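Local coordinates for protein orotidine 5'-phosphate decarboxylase (Streptomyces avermitilis, PDB 3V75) that probably catalyses the decarboxylation of orotidine 5'-phosphate to UMP, the last step of de novo UMP biosynthesis, at residues G111-M116 and F142-T147; L176-E181 and G222-D227; H203-N208 and L233-P238. All blocks are in the same frame, centred on the assembly; numbering follows the deposited sequence. Where two conformers were deposited one is given.

Interaction 1: G111-M116 and F142-T147; sequences GALVVM and FSDALT
Asp144 OD2 takes two hydrogen bonds: Val114 N, near the start of strand 113-120, donates to its anti lone pair at 2.9 Å (N-H...O 162°), and a water that also binds Ala112 O donates to Asp144 OD2. The other oxygen, OD1, forms salt bridges with Arg30 and Arg108, a setting likely to favour the charged carboxylate. With CG swung beside its own backbone N (chi1 -64°), Asp144 crosses Leu113 at about a right angle, and Leu113 CD2 lies 3.7 Å from Asp144 CG. Further along, backbone bonds join the strands. Val114 O accepts from Ala145 N and, weakly, from Asp144 N; Met116 N donates to Ala145 O at 2.8 Å, and Thr147 N to Met116 O at 3.0 Å. Met116, a selenomethionine, is bent at chi2 and chi3, which brings CE to 3.5 Å from Ser143 OG, a hydroxyl bound to Leu141 O, while its CG meets Leu146 CD1 at 3.8 Å. On the other face of the sheet Val115 and Ala145 sit beside each other against Phe172. Thr147 OG1, hydrogen-bonded to Asp117 and to Lys119 N, lies beside the predicted proton donor Lys119. Neighbouring parallel strands joined through helix 124-134 in this way form a beta-alpha-beta unit of the TIM barrel.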
ATOM      1  N   GLY A 111      -5.815  21.307  15.058  1.00 10.62           N
ATOM      2  CA  GLY A 111      -4.490  21.322  15.646  1.00 10.07           C
ATOM      3  C   GLY A 111      -3.915  19.953  15.987  1.00  9.71           C
ATOM      4  O   GLY A 111      -2.819  19.881  16.560  1.00 12.13           O
ATOM      5  N   ALA A 112      -4.606  18.879  15.615  1.00  8.58           N
ATOM      6  CA  ALA A 112      -4.054  17.540  15.789  1.00  8.41           C
ATOM      7  C   ALA A 112      -3.118  17.225  14.619  1.00  7.78           C
ATOM      8  O   ALA A 112      -3.378  17.671  13.488  1.00 10.47           O
ATOM      9  CB  ALA A 112      -5.139  16.518  15.835  1.00 10.74           C
ATOM     10  N   LEU A 113      -2.030  16.508  14.886  1.00  7.15           N
ATOM     11  CA  LEU A 113      -1.209  15.978  13.802  1.00  6.87           C
ATOM     12  C   LEU A 113      -1.927  14.779  13.240  1.00  7.15           C
ATOM     13  O   LEU A 113      -2.629  14.078  13.972  1.00  7.31           O
ATOM     14  CB  LEU A 113       0.168  15.577  14.333  1.00  7.83           C
ATOM     15  CG  LEU A 113       0.963  16.777  14.874  1.00  7.87           C
ATOM     16  CD1 LEU A 113       2.287  16.300  15.447  1.00 11.58           C
ATOM     17  CD2 LEU A 113       1.239  17.781  13.756  1.00 13.84           C
ATOM     18  N   VAL A 114      -1.741  14.507  11.955  1.00  5.98           N
ATOM     19  CA  VAL A 114      -2.340  13.336  11.322  1.00  6.30           C
ATOM     20  C   VAL A 114      -1.275  12.456  10.683  1.00  5.71           C
ATOM     21  O   VAL A 114      -0.519  12.909   9.813  1.00  6.07           O
ATOM     22  CB  VAL A 114      -3.378  13.748  10.262  1.00  6.93           C
ATOM     23  CG1 VAL A 114      -3.889  12.518   9.474  1.00  8.42           C
ATOM     24  CG2 VAL A 114      -4.557  14.475  10.951  1.00  7.94           C
ATOM     25  N   VAL A 115      -1.236  11.206  11.121  1.00  5.03           N
ATOM     26  CA  VAL A 115      -0.408  10.191  10.519  1.00  4.71           C
ATOM     27  C   VAL A 115      -1.314   9.361   9.643  1.00  6.08           C
ATOM     28  O   VAL A 115      -2.200   8.645  10.140  1.00  6.26           O
ATOM     29  CB  VAL A 115       0.237   9.288  11.598  1.00  5.39           C
ATOM     30  CG1 VAL A 115       0.978   8.115  10.936  1.00  7.64           C
ATOM     31  CG2 VAL A 115       1.148  10.126  12.464  1.00  7.44           C
HETATM   32  N   MSE A 116      -1.108   9.437   8.328  1.00  5.87           N
HETATM   33  CA  MSE A 116      -1.927   8.664   7.409  1.00  4.97           C
HETATM   34  C   MSE A 116      -1.417   7.220   7.411  1.00  5.31           C
HETATM   35  O   MSE A 116      -0.294   6.939   6.933  1.00  5.25           O
HETATM   36  CB  MSE A 116      -1.858   9.257   6.013  1.00  5.30           C
HETATM   37  CG  MSE A 116      -2.538   8.377   4.977  1.00  5.40           C
HETATM   38 SE   MSE A 116      -4.492   8.314   5.192  0.80  8.19          SE
HETATM   39  CE  MSE A 116      -4.837  10.180   4.881  1.00  7.10           C
ATOM     40  N   PHE A 142      -3.303  15.693   2.237  1.00  9.59           N
ATOM     41  CA  PHE A 142      -2.063  16.101   2.914  1.00  8.77           C
ATOM     42  C   PHE A 142      -2.106  15.724   4.388  1.00  8.16           C
ATOM     43  O   PHE A 142      -3.034  16.128   5.101  1.00  9.73           O
ATOM     44  CB  PHE A 142      -1.817  17.609   2.811  1.00 10.79           C
ATOM     45  CG  PHE A 142      -0.539  18.077   3.510  1.00 11.22           C
ATOM     46  CD1 PHE A 142       0.680  17.467   3.257  1.00 12.39           C
ATOM     47  CD2 PHE A 142      -0.566  19.140   4.402  1.00 22.33           C
ATOM     48  CE1 PHE A 142       1.864  17.893   3.890  1.00 14.70           C
ATOM     49  CE2 PHE A 142       0.625  19.610   5.003  1.00 23.21           C
ATOM     50  CZ  PHE A 142       1.822  18.962   4.777  1.00 18.35           C
ATOM     51  N   SER A 143      -1.093  14.996   4.830  1.00  7.36           N
ATOM     52  CA  SER A 143      -0.989  14.506   6.200  1.00  8.61           C
ATOM     53  C   SER A 143       0.396  14.858   6.746  1.00  9.70           C
ATOM     54  O   SER A 143       1.344  15.079   5.984  1.00 11.19           O
ATOM     55  CB  SER A 143      -1.202  12.982   6.222  1.00  7.74           C
ATOM     56  OG  SER A 143      -2.492  12.638   5.709  1.00  7.74           O
ATOM     57  N   ASP A 144       0.537  14.889   8.070  1.00  6.37           N
ATOM     58  CA  ASP A 144       1.823  15.232   8.666  1.00  7.92           C
ATOM     59  C   ASP A 144       2.838  14.107   8.544  1.00  7.51           C
ATOM     60  O   ASP A 144       4.046  14.344   8.586  1.00  7.72           O
ATOM     61  CB  ASP A 144       1.598  15.594  10.129  1.00  7.86           C
ATOM     62  CG  ASP A 144       0.745  16.808  10.242  1.00  8.31           C
ATOM     63  OD1 ASP A 144       1.259  17.907   9.906  1.00  9.24           O
ATOM     64  OD2 ASP A 144      -0.467  16.692  10.586  1.00  7.73           O
ATOM     65  N   ALA A 145       2.364  12.876   8.395  1.00  5.87           N
ATOM     66  CA  ALA A 145       3.256  11.759   8.097  1.00  5.03           C
ATOM     67  C   ALA A 145       2.507  10.654   7.387  1.00  4.99           C
ATOM     68  O   ALA A 145       1.269  10.640   7.384  1.00  6.59           O
ATOM     69  CB  ALA A 145       3.931  11.220   9.385  1.00  6.54           C
ATOM     70  N   LEU A 146       3.254   9.713   6.805  1.00  4.74           N
ATOM     71  CA  LEU A 146       2.666   8.617   6.049  1.00  4.25           C
ATOM     72  C   LEU A 146       3.355   7.344   6.463  1.00  3.77           C
ATOM     73  O   LEU A 146       4.590   7.312   6.548  1.00  4.89           O
ATOM     74  CB  LEU A 146       2.915   8.859   4.549  1.00  4.49           C
ATOM     75  CG  LEU A 146       2.465   7.759   3.596  1.00  5.65           C
ATOM     76  CD1 LEU A 146       0.932   7.532   3.584  1.00  6.86           C
ATOM     77  CD2 LEU A 146       3.034   8.059   2.151  1.00  4.80           C
ATOM     78  N   THR A 147       2.596   6.274   6.696  1.00  3.50           N
ATOM     79  CA  THR A 147       3.229   4.971   6.896  1.00  3.89           C
ATOM     80  C   THR A 147       3.563   4.376   5.520  1.00  4.61           C
ATOM     81  O   THR A 147       2.746   4.427   4.568  1.00  4.27           O
ATOM     82  CB  THR A 147       2.348   3.965   7.709  1.00  3.98           C
ATOM     83  OG1 THR A 147       1.129   3.734   6.996  1.00  4.06           O
ATOM     84  CG2 THR A 147       2.030   4.524   9.132  1.00  6.39           C
TER
HETATM   85  O   HOH W   1      -1.680  18.989  11.796  1.00 16.26           O

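Interaction 2: L176-E181 and G222-D227; sequences LTSNPE and GATLGD
Leu225 reaches from the loop after strand 217-221 across to the loop after strand 170-176, joining the loops that follow two neighbouring strands at the C-terminal end of the TIM barrel. Its CB carries CG beside the backbone N (chi1 -75°), and from there the side chain advances on the other loop. CG faces Ser178 CB at 3.9 Å. CD1 presses on Leu176 CB at 3.7 Å. CD2 lies 3.6 Å from Thr177 O and close to Ser178 CA. An alanine here would remove CG and both methyls, and would probably open a gap beside Leu176 CB and leave Ser178 less firmly held against the turn. That turn, type I from Gly222 to Leu225, is tied to the strand end by Gly222 N, which donates to Leu176 O at 2.8 Å. Gly222 suits the site, since a CB would come tight against Ser178 N. Within the 176-181 loop, Thr177 OG1 donates to Asn179 OD1 in the carbonyl plane, and Asn179 ND2 binds both Glu181 OE1 and Leu152 O of the second subunit. Nearby, Ser178 OG stands 3.1 Å from Thr224 OG1, and a water bound to Ser178 OG accepts from Thr224 N at 3.3 Å.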
ATOM      1  N   LEU A 176       9.087  -3.500  12.685  1.00  3.67           N
ATOM      2  CA  LEU A 176       8.827  -4.671  13.535  1.00  4.98           C
ATOM      3  C   LEU A 176       7.343  -4.668  13.905  1.00  6.65           C
ATOM      4  O   LEU A 176       6.866  -3.745  14.575  1.00  6.59           O
ATOM      5  CB  LEU A 176       9.665  -4.559  14.797  1.00  4.79           C
ATOM      6  CG  LEU A 176      11.157  -4.795  14.550  1.00  5.32           C
ATOM      7  CD1 LEU A 176      11.998  -4.265  15.689  1.00  7.76           C
ATOM      8  CD2 LEU A 176      11.426  -6.308  14.307  1.00  7.21           C
ATOM      9  N   THR A 177       6.614  -5.696  13.495  1.00  6.65           N
ATOM     10  CA  THR A 177       5.175  -5.765  13.795  1.00  7.34           C
ATOM     11  C   THR A 177       4.837  -7.010  14.598  1.00  6.78           C
ATOM     12  O   THR A 177       5.561  -8.010  14.558  1.00  8.02           O
ATOM     13  CB  THR A 177       4.356  -5.685  12.504  1.00  8.45           C
ATOM     14  OG1 THR A 177       4.748  -6.742  11.594  1.00  7.03           O
ATOM     15  CG2 THR A 177       4.574  -4.307  11.852  1.00 10.21           C
ATOM     16  N   SER A 178       3.724  -6.958  15.354  1.00  9.01           N
ATOM     17  CA  SER A 178       3.445  -8.034  16.296  1.00 12.06           C
ATOM     18  C   SER A 178       2.474  -9.072  15.792  1.00  9.35           C
ATOM     19  O   SER A 178       2.122 -10.001  16.528  1.00 11.97           O
ATOM     20  CB  SER A 178       2.945  -7.452  17.620  1.00 13.29           C
ATOM     21  OG  SER A 178       1.656  -6.930  17.404  1.00 18.08           O
ATOM     22  N   ASN A 179       2.078  -8.991  14.511  1.00  8.56           N
ATOM     23  CA  ASN A 179       1.260 -10.058  13.950  1.00  7.94           C
ATOM     24  C   ASN A 179       2.050 -11.374  13.932  1.00  8.06           C
ATOM     25  O   ASN A 179       3.289 -11.336  13.950  1.00  9.82           O
ATOM     26  CB  ASN A 179       0.738  -9.676  12.554  1.00  6.05           C
ATOM     27  CG  ASN A 179       1.875  -9.338  11.584  1.00  6.49           C
ATOM     28  OD1 ASN A 179       2.638  -8.377  11.812  1.00  8.66           O
ATOM     29  ND2 ASN A 179       1.991 -10.130  10.510  1.00  5.90           N
ATOM     30  N   PRO A 180       1.361 -12.521  13.925  1.00 10.04           N
ATOM     31  CA  PRO A 180       2.054 -13.808  14.050  1.00 10.99           C
ATOM     32  C   PRO A 180       3.148 -14.010  12.986  1.00 13.82           C
ATOM     33  O   PRO A 180       4.167 -14.657  13.287  1.00 16.29           O
ATOM     34  CB  PRO A 180       0.917 -14.837  13.864  1.00 13.80           C
ATOM     35  CG  PRO A 180      -0.329 -14.113  14.314  1.00 15.80           C
ATOM     36  CD  PRO A 180      -0.106 -12.672  13.939  1.00 10.14           C
ATOM     37  N   GLU A 181       2.959 -13.424  11.802  1.00  9.72           N
ATOM     38  CA  GLU A 181       3.846 -13.687  10.644  1.00  9.48           C
ATOM     39  C   GLU A 181       4.906 -12.597  10.474  1.00  9.37           C
ATOM     40  O   GLU A 181       5.680 -12.655   9.505  1.00  8.35           O
ATOM     41  CB  GLU A 181       3.004 -13.697   9.358  1.00 11.49           C
ATOM     42  CG  GLU A 181       1.840 -14.608   9.415  1.00 17.78           C
ATOM     43  CD  GLU A 181       0.561 -13.957   9.904  1.00 12.12           C
ATOM     44  OE1 GLU A 181       0.516 -12.763  10.325  1.00  8.19           O
ATOM     45  OE2 GLU A 181      -0.426 -14.687   9.854  1.00 21.40           O
ATOM     46  N   GLY A 222       5.840  -2.600  16.950  1.00  5.51           N
ATOM     47  CA  GLY A 222       4.707  -3.051  17.748  1.00  6.84           C
ATOM     48  C   GLY A 222       5.017  -3.130  19.237  1.00  8.61           C
ATOM     49  O   GLY A 222       6.045  -3.713  19.635  1.00  8.46           O
ATOM     50  N   ALA A 223       4.127  -2.533  20.053  1.00  6.83           N
ATOM     51  CA  ALA A 223       4.360  -2.443  21.505  1.00  8.96           C
ATOM     52  C   ALA A 223       4.222  -3.781  22.206  1.00  7.92           C
ATOM     53  O   ALA A 223       4.621  -3.902  23.369  1.00  9.73           O
ATOM     54  CB  ALA A 223       3.388  -1.437  22.159  1.00 10.63           C
ATOM     55  N   THR A 224       3.600  -4.766  21.557  1.00  7.73           N
ATOM     56  CA  THR A 224       3.395  -6.061  22.213  1.00  9.02           C
ATOM     57  C   THR A 224       4.489  -7.076  21.866  1.00 10.10           C
ATOM     58  O   THR A 224       4.409  -8.236  22.277  1.00 12.05           O
ATOM     59  CB  THR A 224       2.015  -6.677  21.888  1.00 10.49           C
ATOM     60  OG1 THR A 224       1.899  -6.882  20.472  1.00 12.83           O
ATOM     61  CG2 THR A 224       0.879  -5.756  22.337  1.00 13.91           C
ATOM     62  N   LEU A 225       5.496  -6.676  21.098  1.00  8.02           N
ATOM     63  CA  LEU A 225       6.607  -7.586  20.816  1.00  8.37           C
ATOM     64  C   LEU A 225       7.484  -7.831  22.045  1.00  9.45           C
ATOM     65  O   LEU A 225       7.633  -6.936  22.884  1.00 10.14           O
ATOM     66  CB  LEU A 225       7.465  -7.010  19.681  1.00  7.93           C
ATOM     67  CG  LEU A 225       6.806  -7.160  18.316  1.00  7.53           C
ATOM     68  CD1 LEU A 225       7.534  -6.291  17.289  1.00  9.47           C
ATOM     69  CD2 LEU A 225       6.849  -8.619  17.893  1.00  9.78           C
ATOM     70  N   GLY A 226       8.072  -9.027  22.129  1.00  8.51           N
ATOM     71  CA  GLY A 226       8.866  -9.425  23.285  1.00  9.75           C
ATOM     72  C   GLY A 226      10.375  -9.403  23.089  1.00  9.86           C
ATOM     73  O   GLY A 226      11.144  -9.628  24.038  1.00 12.02           O
ATOM     74  N   ASP A 227      10.795  -9.121  21.854  1.00  9.25           N
ATOM     75  CA  ASP A 227      12.221  -9.203  21.513  1.00  8.11           C
ATOM     76  C   ASP A 227      12.780  -7.841  21.084  1.00  7.91           C
ATOM     77  O   ASP A 227      13.812  -7.781  20.396  1.00  7.53           O
ATOM     78  CB  ASP A 227      12.484 -10.289  20.449  1.00  9.57           C
ATOM     79  CG  ASP A 227      11.571 -10.162  19.223  1.00 12.15           C
ATOM     80  OD1 ASP A 227      10.830  -9.134  19.060  1.00 11.17           O
ATOM     81  OD2 ASP A 227      11.583 -11.109  18.384  1.00 14.01           O
TER
HETATM   82  O   HOH W   2       1.845  -4.348  18.819  1.00 15.85           O

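Interaction 3: H203-N208 and L233-P238; sequences HLAAEN and LDINGP
Ile235 lies against the last turns of helix 196-207, its CD1 alongside Leu204 with both CB and CD1 of that leucine 4.0 Å away. The contact fastens an outer helix of the TIM barrel to the loop that leads into strand 239-241. The two side chains run side by side in the same direction; Ile235 holds CG1 between its backbone N and carbonyl carbon (chi1 62°), which, with the extended chi2, sets CD1 alongside the leucine. Ala205 CB packs on Ile235 CA at 3.9 Å, and Ala205 CA-H points almost straight at Ile235 O. Three residues on from Ala205, the Asn208 amide reaches the loop. Its ND2 donates to Ile235 O at 3.0 Å (N-H...O 158°), with the acceptor near the amide plane, and also bonds Phe217 O, so two carbonyls fix how this amide is turned. Gly237 passes so close to ND2 that a CB there would clash. Asn236, in a left-handed backbone conformation, returns the favour: its ND2 bonds Glu211 O and also donates to Asn208 O at 2.9 Å, from 38° above that carbonyl plane.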
ATOM      1  N   HIS A 203      18.984   2.518   8.622  1.00  7.08           N
ATOM      2  CA  HIS A 203      18.750   3.531   7.580  1.00  6.21           C
ATOM      3  C   HIS A 203      18.087   4.756   8.196  1.00  6.03           C
ATOM      4  O   HIS A 203      18.423   5.907   7.855  1.00  8.24           O
ATOM      5  CB  HIS A 203      17.802   2.999   6.500  1.00  6.15           C
ATOM      6  CG  HIS A 203      18.447   2.111   5.485  1.00  6.46           C
ATOM      7  ND1 HIS A 203      19.489   2.532   4.689  1.00  8.54           N
ATOM      8  CD2 HIS A 203      18.134   0.858   5.072  1.00  6.02           C
ATOM      9  CE1 HIS A 203      19.810   1.565   3.842  1.00  9.12           C
ATOM     10  NE2 HIS A 203      18.998   0.542   4.052  1.00  7.51           N
ATOM     11  N   LEU A 204      17.107   4.528   9.076  1.00  5.98           N
ATOM     12  CA  LEU A 204      16.403   5.646   9.703  1.00  7.26           C
ATOM     13  C   LEU A 204      17.337   6.450  10.612  1.00  6.99           C
ATOM     14  O   LEU A 204      17.269   7.703  10.622  1.00  8.08           O
ATOM     15  CB  LEU A 204      15.194   5.155  10.484  1.00  6.83           C
ATOM     16  CG  LEU A 204      14.087   4.577   9.600  1.00  6.75           C
ATOM     17  CD1 LEU A 204      13.128   3.770  10.480  1.00  6.67           C
ATOM     18  CD2 LEU A 204      13.326   5.676   8.830  1.00  6.54           C
ATOM     19  N   ALA A 205      18.201   5.765  11.379  1.00  6.99           N
ATOM     20  CA  ALA A 205      19.147   6.480  12.237  1.00  7.67           C
ATOM     21  C   ALA A 205      20.021   7.389  11.375  1.00  8.73           C
ATOM     22  O   ALA A 205      20.277   8.565  11.734  1.00 10.46           O
ATOM     23  CB  ALA A 205      20.000   5.521  13.048  1.00  7.75           C
ATOM     24  N   ALA A 206      20.438   6.888  10.213  1.00  8.37           N
ATOM     25  CA  ALA A 206      21.269   7.707   9.320  1.00  9.82           C
ATOM     26  C   ALA A 206      20.450   8.871   8.769  1.00  8.24           C
ATOM     27  O   ALA A 206      20.948  10.000   8.660  1.00 11.26           O
ATOM     28  CB  ALA A 206      21.861   6.877   8.193  1.00  9.49           C
ATOM     29  N   GLU A 207      19.183   8.613   8.463  1.00  9.42           N
ATOM     30  CA  GLU A 207      18.302   9.644   7.913  1.00  8.58           C
ATOM     31  C   GLU A 207      18.108  10.814   8.866  1.00 10.03           C
ATOM     32  O   GLU A 207      17.946  11.954   8.452  1.00 11.27           O
ATOM     33  CB  GLU A 207      16.936   9.048   7.554  1.00  8.13           C
ATOM     34  CG  GLU A 207      16.178   9.870   6.557  1.00  9.57           C
ATOM     35  CD  GLU A 207      16.804   9.769   5.164  1.00 10.38           C
ATOM     36  OE1 GLU A 207      16.844   8.647   4.580  1.00 10.66           O
ATOM     37  OE2 GLU A 207      17.254  10.803   4.632  1.00 12.14           O
ATOM     38  N   ASN A 208      18.102  10.503  10.163  1.00  8.63           N
ATOM     39  CA  ASN A 208      17.796  11.493  11.199  1.00  8.48           C
ATOM     40  C   ASN A 208      19.022  12.096  11.830  1.00 10.02           C
ATOM     41  O   ASN A 208      18.889  12.892  12.773  1.00 11.37           O
ATOM     42  CB  ASN A 208      16.976  10.834  12.336  1.00  9.17           C
ATOM     43  CG  ASN A 208      15.622  10.383  11.864  1.00  8.93           C
ATOM     44  OD1 ASN A 208      14.932  11.138  11.130  1.00  8.76           O
ATOM     45  ND2 ASN A 208      15.226   9.158  12.226  1.00  6.70           N
ATOM     46  N   LEU A 233      16.762   0.740  19.002  1.00  7.68           N
ATOM     47  CA  LEU A 233      15.655   1.641  18.693  1.00  7.61           C
ATOM     48  C   LEU A 233      16.047   3.120  18.840  1.00  9.18           C
ATOM     49  O   LEU A 233      15.184   3.998  18.654  1.00 10.19           O
ATOM     50  CB  LEU A 233      14.447   1.313  19.600  1.00  8.14           C
ATOM     51  CG  LEU A 233      13.920  -0.107  19.445  1.00  9.25           C
ATOM     52  CD1 LEU A 233      12.696  -0.316  20.416  1.00 12.73           C
ATOM     53  CD2 LEU A 233      13.542  -0.397  18.015  1.00 11.01           C
ATOM     54  N   ASP A 234      17.317   3.389  19.159  1.00  9.97           N
ATOM     55  CA  ASP A 234      17.911   4.726  19.286  0.50 18.46           C
ATOM     56  C   ASP A 234      18.088   5.273  17.865  1.00  9.44           C
ATOM     57  O   ASP A 234      19.254   5.364  17.439  1.00 14.57           O
ATOM     58  CB  ASP A 234      19.335   4.635  19.907  0.50 12.31           C
ATOM     59  CG  ASP A 234      19.902   6.012  20.345  0.50 16.22           C
ATOM     60  OD1 ASP A 234      19.214   7.022  20.141  0.50 16.88           O
ATOM     61  OD2 ASP A 234      21.048   6.061  20.898  0.50 23.69           O
ATOM     62  N   ILE A 235      17.026   5.587  17.129  1.00  8.16           N
ATOM     63  CA  ILE A 235      17.156   6.045  15.731  1.00  8.15           C
ATOM     64  C   ILE A 235      16.958   7.545  15.584  1.00  7.93           C
ATOM     65  O   ILE A 235      16.932   8.066  14.463  1.00  7.34           O
ATOM     66  CB  ILE A 235      16.179   5.295  14.800  1.00  8.26           C
ATOM     67  CG1 ILE A 235      14.728   5.556  15.203  1.00  7.69           C
ATOM     68  CG2 ILE A 235      16.509   3.803  14.831  1.00 10.86           C
ATOM     69  CD1 ILE A 235      13.689   5.120  14.169  1.00 10.49           C
ATOM     70  N   ASN A 236      16.846   8.254  16.702  1.00  8.16           N
ATOM     71  CA  ASN A 236      16.568   9.702  16.675  1.00  9.38           C
ATOM     72  C   ASN A 236      15.360  10.026  15.798  1.00  8.81           C
ATOM     73  O   ASN A 236      15.313  11.061  15.085  1.00  8.54           O
ATOM     74  CB  ASN A 236      17.787  10.545  16.266  1.00  8.00           C
ATOM     75  CG  ASN A 236      17.552  12.015  16.497  1.00 10.50           C
ATOM     76  OD1 ASN A 236      16.889  12.387  17.483  1.00 12.48           O
ATOM     77  ND2 ASN A 236      18.026  12.866  15.587  1.00 12.67           N
ATOM     78  N   GLY A 237      14.361   9.145  15.852  1.00  7.99           N
ATOM     79  CA  GLY A 237      13.093   9.385  15.179  1.00  8.01           C
ATOM     80  C   GLY A 237      11.969   8.708  15.931  1.00  7.64           C
ATOM     81  O   GLY A 237      12.214   7.890  16.836  1.00  7.61           O
ATOM     82  N   PRO A 238      10.739   9.079  15.605  1.00  6.17           N
ATOM     83  CA  PRO A 238       9.590   8.599  16.389  1.00  6.55           C
ATOM     84  C   PRO A 238       9.319   7.114  16.121  1.00  5.11           C
ATOM     85  O   PRO A 238       9.575   6.595  14.997  1.00  6.51           O
ATOM     86  CB  PRO A 238       8.433   9.464  15.893  1.00  6.70           C
ATOM     87  CG  PRO A 238       8.847   9.889  14.475  1.00  6.63           C
ATOM     88  CD  PRO A 238      10.364  10.035  14.546  1.00  5.88           C
TER

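All three contacts belong to one TIM barrel but lie at different distances from its centre. Interaction 1 is buried between adjacent strands, its centre about 7 Å from that of the chain, whereas interactions 2 and 3 each lie about 16 Å from it. The centres of interactions 2 and 3 are about 19 Å apart, yet their segments alternate along the chain, and the connection between strands 217-221 and 239-241 supplies one segment to each. Interactions 1 and 2 both approach Lys119, the predicted proton donor: the side chains of Thr147 and Thr177 come within about 4 and 6 Å of its side chain. Interaction 3 lies away from that site. No two contacts touch; the nearest atoms of interactions 2 and 3 are about 5 Å apart.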